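Local atomic coordinates of arginine decarboxylase (Campylobacter jejuni subsp. jejuni, PDB entry 3NZP), a protein that probably catalyses the pyridoxal 5'-phosphate-dependent decarboxylation of arginine to agmatine, a step in polyamine biosynthesis. Residues B[55-59]-B[96-101]; B[80-85]-B[105-109]; B[152-158]-B[178-183]; B[275-279]-B[321-327]. Numbering follows the deposited sequence.

Contact 1 (B[55-59]-B[96-101])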
loop_
_atom_site.group_PDB
_atom_site.type_symbol
_atom_site.label_atom_id
_atom_site.label_comp_id
_atom_site.label_asym_id
_atom_site.label_seq_id
_atom_site.Cartn_x
_atom_site.Cartn_y
_atom_site.Cartn_z
ATOM N N ILE B 55 4.287 10.498 -22.938
ATOM C CA ILE B 55 3.594 9.258 -23.244
ATOM C C ILE B 55 3.831 8.907 -24.697
ATOM O O ILE B 55 4.113 7.753 -25.032
ATOM C CB ILE B 55 2.086 9.385 -22.980
ATOM C CG1 ILE B 55 1.853 9.845 -21.549
ATOM C CG2 ILE B 55 1.407 8.034 -23.135
ATOM C CD1 ILE B 55 0.419 9.981 -21.207
ATOM N N GLN B 56 3.719 9.908 -25.561
ATOM C CA GLN B 56 3.947 9.712 -26.989
ATOM C C GLN B 56 5.389 9.248 -27.208
ATOM O O GLN B 56 5.629 8.210 -27.825
ATOM C CB GLN B 56 3.684 11.017 -27.735
ATOM C CG GLN B 56 3.987 10.986 -29.215
ATOM C CD GLN B 56 3.692 12.325 -29.855
ATOM O OE1 GLN B 56 2.544 12.619 -30.206
ATOM N NE2 GLN B 56 4.722 13.163 -29.984
ATOM N N LYS B 57 6.348 10.015 -26.701
ATOM C CA LYS B 57 7.740 9.639 -26.832
ATOM C C LYS B 57 7.913 8.167 -26.505
ATOM O O LYS B 57 8.557 7.426 -27.241
ATOM C CB LYS B 57 8.594 10.449 -25.876
ATOM C CG LYS B 57 9.356 11.565 -26.520
ATOM C CD LYS B 57 10.620 11.043 -27.157
ATOM C CE LYS B 57 11.668 12.149 -27.232
ATOM N NZ LYS B 57 12.047 12.694 -25.880
ATOM N N GLN B 58 7.328 7.736 -25.398
ATOM C CA GLN B 58 7.460 6.348 -24.996
ATOM C C GLN B 58 6.893 5.345 -25.968
ATOM O O GLN B 58 7.508 4.311 -26.217
ATOM C CB GLN B 58 6.840 6.149 -23.625
ATOM C CG GLN B 58 7.729 6.717 -22.554
ATOM C CD GLN B 58 9.037 5.977 -22.483
ATOM O OE1 GLN B 58 9.075 4.837 -22.048
ATOM N NE2 GLN B 58 10.116 6.612 -22.926
ATOM N N ILE B 59 5.719 5.640 -26.508
ATOM C CA ILE B 59 5.080 4.751 -27.459
ATOM C C ILE B 59 5.938 4.608 -28.702
ATOM O O ILE B 59 6.235 3.497 -29.128
ATOM C CB ILE B 59 3.705 5.280 -27.871
ATOM C CG1 ILE B 59 2.781 5.312 -26.662
ATOM C CG2 ILE B 59 3.107 4.398 -28.958
ATOM C CD1 ILE B 59 1.448 5.938 -26.955
ATOM N N ASN B 96 -5.266 9.606 -22.861
ATOM C CA ASN B 96 -4.179 10.082 -23.700
ATOM C C ASN B 96 -3.439 8.960 -24.394
ATOM O O ASN B 96 -2.995 9.097 -25.536
ATOM C CB ASN B 96 -3.205 10.910 -22.880
ATOM C CG ASN B 96 -3.687 12.316 -22.700
ATOM O OD1 ASN B 96 -3.938 13.017 -23.680
ATOM N ND2 ASN B 96 -3.837 12.742 -21.452
ATOM N N LEU B 97 -3.302 7.846 -23.693
ATOM C CA LEU B 97 -2.614 6.703 -24.249
ATOM C C LEU B 97 -3.349 6.175 -25.480
ATOM O O LEU B 97 -2.748 5.995 -26.532
ATOM C CB LEU B 97 -2.484 5.606 -23.188
ATOM C CG LEU B 97 -1.784 4.270 -23.473
ATOM C CD1 LEU B 97 -2.706 3.287 -24.155
ATOM C CD2 LEU B 97 -0.557 4.532 -24.298
ATOM N N VAL B 98 -4.650 5.939 -25.373
ATOM C CA VAL B 98 -5.371 5.413 -26.517
ATOM C C VAL B 98 -5.324 6.391 -27.669
ATOM O O VAL B 98 -5.216 6.006 -28.834
ATOM C CB VAL B 98 -6.837 5.110 -26.177
ATOM C CG1 VAL B 98 -6.902 4.052 -25.095
ATOM C CG2 VAL B 98 -7.531 6.376 -25.724
ATOM N N LYS B 99 -5.395 7.668 -27.344
ATOM C CA LYS B 99 -5.370 8.692 -28.367
ATOM C C LYS B 99 -3.999 8.731 -29.054
ATOM O O LYS B 99 -3.906 8.603 -30.269
ATOM C CB LYS B 99 -5.718 10.025 -27.722
ATOM C CG LYS B 99 -5.822 11.164 -28.686
ATOM C CD LYS B 99 -6.433 12.402 -28.021
ATOM C CE LYS B 99 -7.895 12.174 -27.598
ATOM N NZ LYS B 99 -8.511 13.404 -27.003
ATOM N N LEU B 100 -2.936 8.877 -28.270
ATOM C CA LEU B 100 -1.580 8.923 -28.804
ATOM C C LEU B 100 -1.107 7.610 -29.430
ATOM O O LEU B 100 -0.280 7.613 -30.336
ATOM C CB LEU B 100 -0.607 9.337 -27.711
ATOM C CG LEU B 100 -0.323 10.833 -27.578
ATOM C CD1 LEU B 100 -1.604 11.664 -27.671
ATOM C CD2 LEU B 100 0.358 11.062 -26.244
ATOM N N GLY B 101 -1.619 6.484 -28.969
ATOM C CA GLY B 101 -1.168 5.241 -29.544
ATOM C C GLY B 101 -2.043 4.738 -30.670
ATOM O O GLY B 101 -1.873 3.604 -31.135
#

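Contact 2 (B[80-85]-B[105-109])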
loop_
_atom_site.group_PDB
_atom_site.type_symbol
_atom_site.label_atom_id
_atom_site.label_comp_id
_atom_site.label_asym_id
_atom_site.label_seq_id
_atom_site.Cartn_x
_atom_site.Cartn_y
_atom_site.Cartn_z
ATOM N N ASN B 80 3.244 -5.807 -32.002
ATOM C CA ASN B 80 2.130 -5.057 -31.441
ATOM C C ASN B 80 2.303 -4.859 -29.944
ATOM O O ASN B 80 2.699 -5.779 -29.216
ATOM C CB ASN B 80 0.818 -5.781 -31.716
ATOM C CG ASN B 80 -0.233 -4.859 -32.291
ATOM O OD1 ASN B 80 -0.502 -4.893 -33.498
ATOM N ND2 ASN B 80 -0.820 -4.009 -31.437
ATOM N N ALA B 81 1.991 -3.646 -29.493
ATOM C CA ALA B 81 2.089 -3.279 -28.082
ATOM C C ALA B 81 0.715 -3.184 -27.426
ATOM O O ALA B 81 -0.247 -2.712 -28.029
ATOM C CB ALA B 81 2.805 -1.949 -27.948
ATOM N N VAL B 82 0.627 -3.640 -26.188
ATOM C CA VAL B 82 -0.628 -3.571 -25.470
ATOM C C VAL B 82 -0.396 -2.926 -24.103
ATOM O O VAL B 82 0.646 -3.144 -23.475
ATOM C CB VAL B 82 -1.229 -4.968 -25.278
ATOM C CG1 VAL B 82 -2.613 -4.850 -24.677
ATOM C CG2 VAL B 82 -1.308 -5.678 -26.614
ATOM N N TYR B 83 -1.355 -2.119 -23.650
ATOM C CA TYR B 83 -1.217 -1.447 -22.360
ATOM C C TYR B 83 -2.049 -2.028 -21.233
ATOM O O TYR B 83 -3.268 -1.906 -21.206
ATOM C CB TYR B 83 -1.552 0.036 -22.457
ATOM C CG TYR B 83 -1.573 0.706 -21.093
ATOM C CD1 TYR B 83 -2.769 1.126 -20.513
ATOM C CD2 TYR B 83 -0.394 0.907 -20.373
ATOM C CE1 TYR B 83 -2.791 1.730 -19.251
ATOM C CE2 TYR B 83 -0.411 1.511 -19.111
ATOM C CZ TYR B 83 -1.612 1.919 -18.560
ATOM O OH TYR B 83 -1.641 2.519 -17.324
ATOM N N PRO B 84 -1.387 -2.659 -20.265
ATOM C CA PRO B 84 -2.130 -3.233 -19.154
ATOM C C PRO B 84 -2.653 -2.094 -18.285
ATOM O O PRO B 84 -1.882 -1.374 -17.638
ATOM C CB PRO B 84 -1.083 -4.093 -18.461
ATOM C CG PRO B 84 0.182 -3.336 -18.682
ATOM C CD PRO B 84 0.065 -2.869 -20.109
ATOM N N LEU B 85 -3.973 -1.929 -18.296
ATOM C CA LEU B 85 -4.628 -0.881 -17.527
ATOM C C LEU B 85 -4.297 -0.961 -16.046
ATOM O O LEU B 85 -4.266 0.056 -15.354
ATOM C CB LEU B 85 -6.137 -0.950 -17.721
ATOM C CG LEU B 85 -6.642 -0.445 -19.070
ATOM C CD1 LEU B 85 -8.051 -0.976 -19.292
ATOM C CD2 LEU B 85 -6.605 1.097 -19.125
ATOM N N ASN B 105 -1.660 1.499 -33.454
ATOM C CA ASN B 105 -2.555 0.375 -33.224
ATOM C C ASN B 105 -2.291 -0.223 -31.842
ATOM O O ASN B 105 -2.391 -1.440 -31.637
ATOM C CB ASN B 105 -2.361 -0.688 -34.288
ATOM C CG ASN B 105 -3.505 -1.665 -34.323
ATOM O OD1 ASN B 105 -3.304 -2.874 -34.460
ATOM N ND2 ASN B 105 -4.722 -1.149 -34.203
ATOM N N TYR B 106 -1.949 0.656 -30.902
ATOM C CA TYR B 106 -1.655 0.279 -29.526
ATOM C C TYR B 106 -2.938 -0.239 -28.878
ATOM O O TYR B 106 -3.974 0.423 -28.915
ATOM C CB TYR B 106 -1.123 1.505 -28.777
ATOM C CG TYR B 106 -0.151 1.203 -27.661
ATOM C CD1 TYR B 106 -0.553 0.490 -26.538
ATOM C CD2 TYR B 106 1.168 1.635 -27.726
ATOM C CE1 TYR B 106 0.330 0.210 -25.504
ATOM C CE2 TYR B 106 2.066 1.363 -26.695
ATOM C CZ TYR B 106 1.642 0.649 -25.584
ATOM O OH TYR B 106 2.520 0.377 -24.547
ATOM N N GLY B 107 -2.867 -1.423 -28.284
ATOM C CA GLY B 107 -4.041 -2.012 -27.666
ATOM C C GLY B 107 -4.153 -1.807 -26.168
ATOM O O GLY B 107 -3.377 -1.061 -25.574
ATOM N N LEU B 108 -5.132 -2.474 -25.560
ATOM C CA LEU B 108 -5.369 -2.372 -24.126
ATOM C C LEU B 108 -5.537 -3.751 -23.517
ATOM O O LEU B 108 -6.087 -4.664 -24.139
ATOM C CB LEU B 108 -6.627 -1.541 -23.837
ATOM C CG LEU B 108 -6.559 -0.024 -24.042
ATOM C CD1 LEU B 108 -7.916 0.608 -23.806
ATOM C CD2 LEU B 108 -5.549 0.555 -23.088
ATOM N N GLU B 109 -5.065 -3.896 -22.288
ATOM C CA GLU B 109 -5.163 -5.162 -21.585
ATOM C C GLU B 109 -6.038 -4.933 -20.361
ATOM O O GLU B 109 -5.949 -3.890 -19.720
ATOM C CB GLU B 109 -3.757 -5.627 -21.187
ATOM C CG GLU B 109 -3.684 -6.995 -20.542
ATOM C CD GLU B 109 -3.949 -6.954 -19.054
ATOM O OE1 GLU B 109 -4.196 -8.030 -18.472
ATOM O OE2 GLU B 109 -3.908 -5.852 -18.454
#

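Contact 3 (B[152-158]-B[178-183])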
loop_
_atom_site.group_PDB
_atom_site.type_symbol
_atom_site.label_atom_id
_atom_site.label_comp_id
_atom_site.label_asym_id
_atom_site.label_seq_id
_atom_site.Cartn_x
_atom_site.Cartn_y
_atom_site.Cartn_z
ATOM N N ASN B 152 -11.444 -6.173 -31.454
ATOM C CA ASN B 152 -10.483 -7.231 -31.667
ATOM C C ASN B 152 -10.078 -7.762 -30.294
ATOM O O ASN B 152 -8.968 -7.507 -29.826
ATOM C CB ASN B 152 -9.283 -6.662 -32.389
ATOM C CG ASN B 152 -8.229 -7.691 -32.639
ATOM O OD1 ASN B 152 -7.187 -7.386 -33.214
ATOM N ND2 ASN B 152 -8.483 -8.924 -32.212
ATOM N N ILE B 153 -10.974 -8.505 -29.647
ATOM C CA ILE B 153 -10.693 -9.015 -28.309
ATOM C C ILE B 153 -10.198 -10.457 -28.279
ATOM O O ILE B 153 -10.603 -11.282 -29.096
ATOM C CB ILE B 153 -11.940 -8.862 -27.396
ATOM C CG1 ILE B 153 -11.596 -9.259 -25.963
ATOM C CG2 ILE B 153 -13.083 -9.703 -27.919
ATOM C CD1 ILE B 153 -12.710 -8.993 -24.966
ATOM N N THR B 154 -9.301 -10.738 -27.337
ATOM C CA THR B 154 -8.725 -12.072 -27.154
ATOM C C THR B 154 -8.845 -12.453 -25.687
ATOM O O THR B 154 -8.335 -11.747 -24.816
ATOM C CB THR B 154 -7.204 -12.105 -27.523
ATOM O OG1 THR B 154 -7.030 -11.828 -28.921
ATOM C CG2 THR B 154 -6.598 -13.469 -27.202
ATOM N N LEU B 155 -9.522 -13.559 -25.402
ATOM C CA LEU B 155 -9.660 -14.023 -24.019
ATOM C C LEU B 155 -8.550 -15.015 -23.722
ATOM O O LEU B 155 -8.505 -16.093 -24.306
ATOM C CB LEU B 155 -11.006 -14.719 -23.815
ATOM C CG LEU B 155 -12.168 -13.903 -23.257
ATOM C CD1 LEU B 155 -12.115 -12.472 -23.717
ATOM C CD2 LEU B 155 -13.450 -14.565 -23.687
ATOM N N THR B 156 -7.653 -14.658 -22.816
ATOM C CA THR B 156 -6.562 -15.552 -22.462
ATOM C C THR B 156 -6.971 -16.491 -21.314
ATOM O O THR B 156 -7.222 -16.035 -20.196
ATOM C CB THR B 156 -5.320 -14.746 -22.050
ATOM O OG1 THR B 156 -4.890 -13.933 -23.146
ATOM C CG2 THR B 156 -4.199 -15.671 -21.645
ATOM N N ILE B 157 -7.037 -17.794 -21.602
ATOM C CA ILE B 157 -7.413 -18.815 -20.616
ATOM C C ILE B 157 -6.318 -19.058 -19.577
ATOM O O ILE B 157 -5.147 -19.189 -19.920
ATOM C CB ILE B 157 -7.739 -20.187 -21.309
ATOM C CG1 ILE B 157 -9.139 -20.147 -21.901
ATOM C CG2 ILE B 157 -7.671 -21.337 -20.321
ATOM C CD1 ILE B 157 -9.256 -19.214 -23.060
ATOM N N GLU B 158 -6.711 -19.130 -18.310
ATOM C CA GLU B 158 -5.770 -19.362 -17.225
ATOM C C GLU B 158 -5.824 -20.833 -16.816
ATOM O O GLU B 158 -4.882 -21.355 -16.227
ATOM C CB GLU B 158 -6.136 -18.491 -16.026
ATOM C CG GLU B 158 -6.316 -17.020 -16.352
ATOM C CD GLU B 158 -5.016 -16.351 -16.740
ATOM O OE1 GLU B 158 -4.011 -16.607 -16.045
ATOM O OE2 GLU B 158 -4.998 -15.569 -17.722
ATOM N N PRO B 178 -14.943 -14.233 -29.635
ATOM C CA PRO B 178 -13.617 -13.697 -29.335
ATOM C C PRO B 178 -12.495 -14.666 -29.661
ATOM O O PRO B 178 -12.714 -15.863 -29.864
ATOM C CB PRO B 178 -13.706 -13.386 -27.846
ATOM C CG PRO B 178 -14.659 -14.428 -27.344
ATOM C CD PRO B 178 -15.714 -14.481 -28.400
ATOM N N ASN B 179 -11.287 -14.131 -29.740
ATOM C CA ASN B 179 -10.123 -14.946 -30.008
ATOM C C ASN B 179 -9.716 -15.571 -28.703
ATOM O O ASN B 179 -9.829 -14.954 -27.647
ATOM C CB ASN B 179 -8.990 -14.090 -30.530
ATOM C CG ASN B 179 -9.087 -13.874 -31.999
ATOM O OD1 ASN B 179 -8.428 -12.983 -32.554
ATOM N ND2 ASN B 179 -9.907 -14.699 -32.661
ATOM N N ILE B 180 -9.232 -16.799 -28.774
ATOM C CA ILE B 180 -8.817 -17.498 -27.579
ATOM C C ILE B 180 -7.301 -17.471 -27.405
ATOM O O ILE B 180 -6.557 -17.706 -28.351
ATOM C CB ILE B 180 -9.308 -18.944 -27.632
ATOM C CG1 ILE B 180 -10.841 -18.966 -27.594
ATOM C CG2 ILE B 180 -8.698 -19.731 -26.494
ATOM C CD1 ILE B 180 -11.458 -20.348 -27.722
ATOM N N GLY B 181 -6.842 -17.159 -26.198
ATOM C CA GLY B 181 -5.411 -17.135 -25.943
ATOM C C GLY B 181 -5.086 -18.133 -24.848
ATOM O O GLY B 181 -5.904 -18.341 -23.948
ATOM N N LEU B 182 -3.920 -18.772 -24.906
ATOM C CA LEU B 182 -3.565 -19.735 -23.857
ATOM C C LEU B 182 -2.339 -19.273 -23.078
ATOM O O LEU B 182 -1.282 -19.051 -23.660
ATOM C CB LEU B 182 -3.294 -21.125 -24.454
ATOM C CG LEU B 182 -4.452 -21.824 -25.169
ATOM C CD1 LEU B 182 -4.024 -23.223 -25.559
ATOM C CD2 LEU B 182 -5.665 -21.888 -24.258
ATOM N N ARG B 183 -2.486 -19.112 -21.768
ATOM C CA ARG B 183 -1.371 -18.679 -20.938
ATOM C C ARG B 183 -0.526 -19.899 -20.603
ATOM O O ARG B 183 -0.983 -20.814 -19.919
ATOM C CB ARG B 183 -1.873 -18.040 -19.640
ATOM C CG ARG B 183 -0.768 -17.471 -18.788
ATOM C CD ARG B 183 -1.286 -16.948 -17.479
ATOM N NE ARG B 183 -0.218 -16.336 -16.695
ATOM C CZ ARG B 183 -0.336 -15.941 -15.428
ATOM N NH1 ARG B 183 0.709 -15.397 -14.814
ATOM N NH2 ARG B 183 -1.484 -16.091 -14.770
#

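Contact 4 (B[275-279]-B[321-327]). With PLP (pyridoxal-5'-phosphate), chain E.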
loop_
_atom_site.group_PDB
_atom_site.type_symbol
_atom_site.label_atom_id
_atom_site.label_comp_id
_atom_site.label_asym_id
_atom_site.label_seq_id
_atom_site.Cartn_x
_atom_site.Cartn_y
_atom_site.Cartn_z
ATOM N N LEU B 275 9.466 -5.384 -19.053
ATOM C CA LEU B 275 10.425 -4.410 -19.546
ATOM C C LEU B 275 10.662 -3.489 -18.362
ATOM O O LEU B 275 9.727 -2.836 -17.886
ATOM C CB LEU B 275 9.811 -3.619 -20.692
ATOM C CG LEU B 275 10.768 -3.099 -21.759
ATOM C CD1 LEU B 275 10.052 -2.025 -22.567
ATOM C CD2 LEU B 275 12.025 -2.541 -21.112
ATOM N N ALA B 276 11.902 -3.446 -17.877
ATOM C CA ALA B 276 12.233 -2.621 -16.719
ATOM C C ALA B 276 12.386 -1.140 -17.039
ATOM O O ALA B 276 12.609 -0.747 -18.184
ATOM C CB ALA B 276 13.490 -3.152 -16.054
ATOM N N VAL B 277 12.255 -0.313 -16.009
ATOM C CA VAL B 277 12.404 1.134 -16.162
ATOM C C VAL B 277 13.630 1.582 -15.368
ATOM O O VAL B 277 13.910 1.034 -14.304
ATOM C CB VAL B 277 11.148 1.878 -15.630
ATOM C CG1 VAL B 277 11.452 3.349 -15.408
ATOM C CG2 VAL B 277 10.005 1.731 -16.621
ATOM N N GLU B 278 14.369 2.561 -15.882
ATOM C CA GLU B 278 15.537 3.037 -15.153
ATOM C C GLU B 278 15.141 4.075 -14.099
ATOM O O GLU B 278 14.761 5.192 -14.441
ATOM C CB GLU B 278 16.557 3.653 -16.102
ATOM C CG GLU B 278 17.843 4.017 -15.383
ATOM C CD GLU B 278 18.439 2.812 -14.669
ATOM O OE1 GLU B 278 18.806 1.832 -15.364
ATOM O OE2 GLU B 278 18.523 2.838 -13.419
ATOM N N TYR B 279 15.242 3.700 -12.826
ATOM C CA TYR B 279 14.867 4.573 -11.711
ATOM C C TYR B 279 16.078 5.157 -10.989
ATOM O O TYR B 279 15.980 6.156 -10.274
ATOM C CB TYR B 279 14.014 3.781 -10.712
ATOM C CG TYR B 279 12.596 3.495 -11.174
ATOM C CD1 TYR B 279 11.608 4.468 -11.075
ATOM C CD2 TYR B 279 12.235 2.246 -11.684
ATOM C CE1 TYR B 279 10.296 4.213 -11.464
ATOM C CE2 TYR B 279 10.918 1.975 -12.080
ATOM C CZ TYR B 279 9.957 2.967 -11.962
ATOM O OH TYR B 279 8.639 2.732 -12.330
ATOM N N SER B 321 4.050 -4.232 -21.940
ATOM C CA SER B 321 4.870 -3.411 -21.068
ATOM C C SER B 321 4.111 -2.153 -20.711
ATOM O O SER B 321 3.941 -1.261 -21.545
ATOM C CB SER B 321 6.160 -3.030 -21.781
ATOM O OG SER B 321 6.781 -4.188 -22.307
ATOM N N GLY B 322 3.641 -2.082 -19.475
ATOM C CA GLY B 322 2.909 -0.911 -19.050
ATOM C C GLY B 322 3.801 0.049 -18.292
ATOM O O GLY B 322 3.838 1.244 -18.580
ATOM N N ARG B 323 4.533 -0.468 -17.316
ATOM C CA ARG B 323 5.405 0.378 -16.522
ATOM C C ARG B 323 6.278 1.270 -17.405
ATOM O O ARG B 323 6.375 2.474 -17.184
ATOM C CB ARG B 323 6.289 -0.480 -15.628
ATOM C CG ARG B 323 7.207 0.318 -14.737
ATOM C CD ARG B 323 8.230 -0.596 -14.113
ATOM N NE ARG B 323 7.657 -1.514 -13.133
ATOM C CZ ARG B 323 7.412 -1.185 -11.870
ATOM N NH1 ARG B 323 6.891 -2.072 -11.043
ATOM N NH2 ARG B 323 7.688 0.034 -11.429
ATOM N N PHE B 324 6.892 0.678 -18.419
ATOM C CA PHE B 324 7.773 1.401 -19.321
ATOM C C PHE B 324 7.129 2.620 -19.974
ATOM O O PHE B 324 7.695 3.727 -19.974
ATOM C CB PHE B 324 8.270 0.455 -20.405
ATOM C CG PHE B 324 9.320 1.044 -21.274
ATOM C CD1 PHE B 324 10.655 0.986 -20.900
ATOM C CD2 PHE B 324 8.971 1.694 -22.453
ATOM C CE1 PHE B 324 11.641 1.572 -21.687
ATOM C CE2 PHE B 324 9.942 2.284 -23.248
ATOM C CZ PHE B 324 11.284 2.226 -22.864
ATOM N N VAL B 325 5.938 2.426 -20.522
ATOM C CA VAL B 325 5.241 3.502 -21.213
ATOM C C VAL B 325 4.552 4.510 -20.291
ATOM O O VAL B 325 4.348 5.672 -20.661
ATOM C CB VAL B 325 4.222 2.892 -22.222
ATOM C CG1 VAL B 325 3.083 2.245 -21.493
ATOM C CG2 VAL B 325 3.734 3.944 -23.167
ATOM N N ALA B 326 4.238 4.093 -19.071
ATOM C CA ALA B 326 3.554 5.000 -18.161
ATOM C C ALA B 326 4.400 5.698 -17.090
ATOM O O ALA B 326 4.028 6.760 -16.595
ATOM C CB ALA B 326 2.399 4.274 -17.514
ATOM N N ALA B 327 5.546 5.126 -16.755
ATOM C CA ALA B 327 6.395 5.687 -15.717
ATOM C C ALA B 327 6.711 7.194 -15.732
ATOM O O ALA B 327 6.306 7.904 -14.825
ATOM C CB ALA B 327 7.686 4.894 -15.647
HETATM N N1 PLP E . 0.881 -8.384 -18.422
HETATM C C2 PLP E . 0.124 -9.017 -17.519
HETATM C C2A PLP E . -0.616 -10.261 -17.929
HETATM C C3 PLP E . 0.003 -8.501 -16.195
HETATM O O3 PLP E . -0.779 -9.142 -15.265
HETATM C C4 PLP E . 0.753 -7.295 -15.850
HETATM C C4A PLP E . 0.680 -6.718 -14.492
HETATM C C5 PLP E . 1.548 -6.671 -16.886
HETATM C C6 PLP E . 1.583 -7.267 -18.154
HETATM C C5A PLP E . 2.359 -5.393 -16.623
HETATM O O4P PLP E . 3.760 -5.681 -16.463
HETATM P P PLP E . 4.540 -4.282 -16.209
HETATM O O1P PLP E . 5.989 -4.526 -16.329
HETATM O O2P PLP E . 4.113 -3.175 -17.284
HETATM O O3P PLP E . 4.227 -3.741 -14.738
#

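Contact 1 (B[55-59]-B[96-101])
Helices pack by burying apolar side chains between them, and the crossing of helix 52-72 over the end of helix 91-100 is a compact example. The two short segments cross at -52°, with their axes 9.9 Å apart. I55 opens the contact: its CB lies 4.1 Å from L100 CD2, its CG2 4.2 Å from L97 CD2, and its CD1 reaches the CB of N96 at 4.1 Å. The amide of N96 is engaged elsewhere, with ND2 bonded to the carbonyl of G92 in its own helix. Q56 adds the aliphatic base of its side chain, CB standing 3.6 Å from L100 CD2. One turn on, I59 extends CD1 to within 3.6 Å of L97 CD2 and 3.7 Å of G101 N, where the second helix ends. G101 brings no side chain to this close approach. With no hydrogen bond or salt bridge between the segments, cohesion here depends on shape and the exclusion of water rather than on directional bonds.

Contact 2 (B[80-85]-B[105-109])
Parallel strands link their backbones by letting one residue bond to both neighbours of its partner, and here Y83 and G107 illustrate the rule. G107 N donates to A81 O (2.9 Å) and G107 O accepts from Y83 N (3.0 Å); Y83 O accepts from E109 N (2.9 Å), and E109 O accepts from L85 N (3.1 Å). The ladder thus runs past the end of strand 79-84 into the turn. At its other end N80 ND2 donates to N105 O at 3.0 Å, so a side chain prolongs the row of bonds where N105 and Y106 are not yet strand. The alternate backbone groups turn to the flanking strands: N80 and V82 bond to strand 316-319, L108 to strand 128-131. These are the first two strands of the eight-stranded TIM-type barrel of class-II decarboxylases, joined by helix 91-100 in a beta-alpha-beta crossover. Y83 and L108 point to the helix side, CD1 of Y83 lying 3.8 Å from L108 CD2, while the hydroxyl of Y83 is bonded to the carbonyl of N88. V82, P84 and E109 point to the other face, where OE1 of E109 is held by N132 and P84 touches the cofactor. A81 CB sits over the face of the Y106 ring, 3.8 Å from its centroid, a CH-pi contact.

Contact 3 (B[152-158]-B[178-183])
P178 leads into the strand by pressing its ring on aliphatic neighbours: CB lies 3.7 Å from I153 CG2, and CG 3.9 Å from L155 CD2. N179 starts the parallel ladder, its N donating to I153 O (3.0 Å) and its O accepting from L155 N (2.7 Å). I180 turns its side chain to the opposite face, where CG2 meets I157 CD1 at 3.5 Å among the helices outside the barrel. Strands 152-157 and 179-183 are neighbours in the closed TIM-type barrel, connected through helix 160-170 as a beta-alpha-beta unit. At G181 the backbones come closest, with CA 4.0 Å from T156 CA; its N donates to L155 O and its O accepts from I157 N, both at 2.7 Å. A CB on G181 would crowd T156 OG1 and T154 CG2. L182 again faces the helices, CD2 lying 4.0 Å from I157 CB. R183 ends the segment with its N bonded to I157 O (3.2 Å), while its extended side chain carries NH2 to E158 OE1 in a 2.9 Å salt bridge. This charged pair lies beside the cofactor pocket, the R183 side chain about 4 Å from that of H233, a residue that binds pyridoxal phosphate.

Contact 4 (B[275-279]-B[321-327])
A loop without regular structure can still mould itself closely to a helix, as residues 275-279 do against the short helical turn at 323-326. L275 supplies the first bump: its CD1 lies over the face of the F324 ring, 3.7 Å from the centroid, in a CH-pi contact, while its CB meets S321 OG at 3.5 Å. The F324 ring is thereby held between L275 and helix 52-72, whose N61 and I62 also touch it. V277 supplies the second. Its CG2 enters the hollow formed by R323, F324 and A327, reaching R323 CG at 3.7 Å, F324 CA at 3.5 Å and A327 CB at 4.0 Å. In this TIM-type barrel the loop follows the seventh strand, and the turn follows the eighth, forming part of the cup that receives the cofactor phosphate. Backbone N atoms of G322 and R323 both bond to PLP O2P, at 2.5 Å, which is very short, and 2.7 Å; a CB on G322 would be crowded by that same oxygen. S236 and G274 also hydrogen-bond to the cofactor. The end of the Y279 side chain comes close to the turn, its OH 4.1 Å from A327 CB and accepting a hydrogen bond from R323 NH2 at 3.0 Å. NH1 of the same guanidinium is bonded to S236 OG, so R323 links Y279 to a cofactor-binding serine.

In the fold
Along the chain, contacts 1 and 2 interleave, since helix 52-72, strand 79-84, helix 91-100 and strand 107-110 alternate between them; contacts 3 and 4 follow in series. Contacts 2 and 3 are pairings one and four of the same closed barrel, their centres about 14 Å apart, without touching. Contact 1 lies outside that wall, about 11 Å from contact 2 between centres. Contact 4 lies in the loops after the seventh and eighth strands, its centre about 14 Å from those of contacts 1 and 2, which it touches through V325 and G322; contact 3 is about 24 Å from contacts 1 and 4. Contacts 2 and 4 touch the cofactor, and contact 3 comes near it through R183.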